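Local atomic coordinates of protein design 2L4HC2_9 (Synthetic construct, PDB entry 5J73), a protein that is a computationally designed helical hairpin that pairs with a second copy of itself to form a homodimer, probably a four-helix bundle specified by buried hydrogen-bond networks. Residues Leu32-Glu37 with Ile52-Glu57. Residues are numbered along the deposited sequence; the frame is centred on the assembly and turned at random.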
# COMPACT_ATOMS: atom_id res chain seq x y z
N LEU A 32 2.48 3.67 -11.67
CA LEU A 32 1.31 4.52 -11.52
C LEU A 32 1.40 5.73 -12.45
O LEU A 32 0.43 6.06 -13.11
CB LEU A 32 1.17 4.98 -10.07
CG LEU A 32 -0.02 5.90 -9.75
CD1 LEU A 32 -1.36 5.31 -10.19
CD2 LEU A 32 -0.08 6.28 -8.27
N GLU A 33 2.55 6.38 -12.51
CA GLU A 33 2.69 7.59 -13.31
C GLU A 33 2.56 7.28 -14.80
O GLU A 33 1.90 8.01 -15.53
CB GLU A 33 4.02 8.29 -13.04
CG GLU A 33 4.02 9.77 -13.41
CD GLU A 33 5.26 10.49 -12.93
OE1 GLU A 33 5.25 11.74 -12.88
OE2 GLU A 33 6.26 9.80 -12.63
N ARG A 34 3.18 6.19 -15.25
CA ARG A 34 3.07 5.77 -16.64
C ARG A 34 1.61 5.45 -16.96
O ARG A 34 1.12 5.76 -18.05
CB ARG A 34 3.96 4.56 -16.94
CG ARG A 34 3.85 4.06 -18.37
CD ARG A 34 4.59 2.75 -18.56
NE ARG A 34 3.95 1.65 -17.84
CZ ARG A 34 2.87 1.00 -18.27
NH1 ARG A 34 2.29 1.35 -19.41
NH2 ARG A 34 2.35 0.02 -17.55
N VAL A 35 0.92 4.83 -16.01
CA VAL A 35 -0.50 4.55 -16.15
C VAL A 35 -1.27 5.86 -16.19
O VAL A 35 -2.25 6.00 -16.92
CB VAL A 35 -1.04 3.65 -15.00
CG1 VAL A 35 -2.55 3.78 -14.85
CG2 VAL A 35 -0.64 2.20 -15.22
N LYS A 36 -0.81 6.83 -15.40
CA LYS A 36 -1.46 8.14 -15.35
C LYS A 36 -1.19 8.87 -16.67
O LYS A 36 -2.08 9.50 -17.23
CB LYS A 36 -0.98 8.95 -14.15
CG LYS A 36 -1.49 8.42 -12.80
CD LYS A 36 -0.61 8.94 -11.67
CE LYS A 36 -0.89 10.40 -11.32
NZ LYS A 36 -0.42 10.65 -9.93
N GLU A 37 0.05 8.77 -17.16
CA GLU A 37 0.42 9.37 -18.43
C GLU A 37 -0.35 8.72 -19.58
O GLU A 37 -0.84 9.40 -20.47
CB GLU A 37 1.92 9.24 -18.68
CG GLU A 37 2.41 9.85 -20.00
CD GLU A 37 2.20 11.35 -20.09
OE1 GLU A 37 1.99 11.99 -19.04
OE2 GLU A 37 2.26 11.89 -21.21
N ILE A 52 -6.85 -0.14 -15.15
CA ILE A 52 -7.56 -0.32 -13.89
C ILE A 52 -7.21 -1.67 -13.26
O ILE A 52 -6.99 -1.76 -12.05
CB ILE A 52 -9.09 -0.20 -14.09
CG1 ILE A 52 -9.44 1.26 -14.41
CG2 ILE A 52 -9.85 -0.71 -12.86
CD1 ILE A 52 -10.92 1.52 -14.65
N ARG A 53 -7.17 -2.72 -14.08
CA ARG A 53 -6.75 -4.04 -13.63
C ARG A 53 -5.31 -3.99 -13.11
O ARG A 53 -4.98 -4.60 -12.09
CB ARG A 53 -6.89 -5.05 -14.77
CG ARG A 53 -8.34 -5.49 -15.00
CD ARG A 53 -8.50 -6.58 -16.07
NE ARG A 53 -7.76 -7.81 -15.81
CZ ARG A 53 -6.67 -8.20 -16.47
NH1 ARG A 53 -6.18 -7.47 -17.47
NH2 ARG A 53 -6.08 -9.34 -16.16
N GLU A 54 -4.47 -3.25 -13.82
CA GLU A 54 -3.06 -3.13 -13.48
C GLU A 54 -2.89 -2.43 -12.13
O GLU A 54 -2.08 -2.84 -11.31
CB GLU A 54 -2.34 -2.39 -14.61
CG GLU A 54 -0.85 -2.16 -14.41
CD GLU A 54 -0.20 -1.58 -15.66
OE1 GLU A 54 -0.91 -1.38 -16.67
OE2 GLU A 54 1.02 -1.32 -15.64
N LEU A 55 -3.66 -1.36 -11.91
CA LEU A 55 -3.62 -0.64 -10.64
C LEU A 55 -4.21 -1.46 -9.49
O LEU A 55 -3.75 -1.37 -8.35
CB LEU A 55 -4.37 0.70 -10.75
CG LEU A 55 -3.78 1.79 -11.65
CD1 LEU A 55 -4.47 3.11 -11.38
CD2 LEU A 55 -2.27 1.94 -11.47
N ALA A 56 -5.23 -2.26 -9.79
CA ALA A 56 -5.84 -3.12 -8.79
C ALA A 56 -4.83 -4.14 -8.28
O ALA A 56 -4.85 -4.51 -7.11
CB ALA A 56 -7.06 -3.82 -9.36
N GLU A 57 -3.95 -4.59 -9.17
CA GLU A 57 -2.88 -5.50 -8.79
C GLU A 57 -1.94 -4.83 -7.81
O GLU A 57 -1.50 -5.43 -6.83
CB GLU A 57 -2.10 -5.96 -10.01
CG GLU A 57 -2.68 -7.16 -10.73
CD GLU A 57 -1.78 -7.64 -11.85
OE1 GLU A 57 -0.86 -6.89 -12.23
OE2 GLU A 57 -2.01 -8.75 -12.37
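L55 meets L32 and V35 in the apolar part of this contact, and E54 meets R34 and V35 at its more polar margin. The apolar part is built round the two methyls of L55. V35 and L55 meet tip to tip. CG1 of V35 lies 3.9 Å from CD2 of L55 and about as close to its CG and CD1. L32 comes across L55 at about a right angle. Its CD1 touches CD2 of L55 at 3.7 Å and sits near CD1 as well. With CG of L55 anti to its carbonyl carbon (chi1 -67°), this branch point comes within 4.0 Å of CG1 of V35. All three residues are buried.

The charged part is a salt bridge between R34 and E54. NH2 of R34 lies 2.7 Å from OE2 of E54. The place of OE2 is doubtful, so the geometry of this bridge is only approximate. As modelled, OE2 lies at the edge of the guanidinium, near its plane. The two flat groups are turned 28° apart. The arginine chain is bent, whereas the glutamate chain is extended beyond CG and carries its carboxylate toward R34. V35 links the two parts. Its CG2 packs 3.8 Å from CD of E54, and the two side chains pass alongside one another, pointing opposite ways. R34 is exposed and E54 partly exposed, so the ion pair lies at the solvent-facing margin of the apolar contact.

Segments 32-37 and 52-57 belong to helices 8-39 and 45-78, the two arms of an antiparallel helical hairpin. Their local axes approach to 10.8 Å at an angle of 162°. The second subunit packs against this pair: its A56 lies on L32, its I59 on L55, and the two copies of I52 pack on each other, which extends the apolar core across the dimer interface.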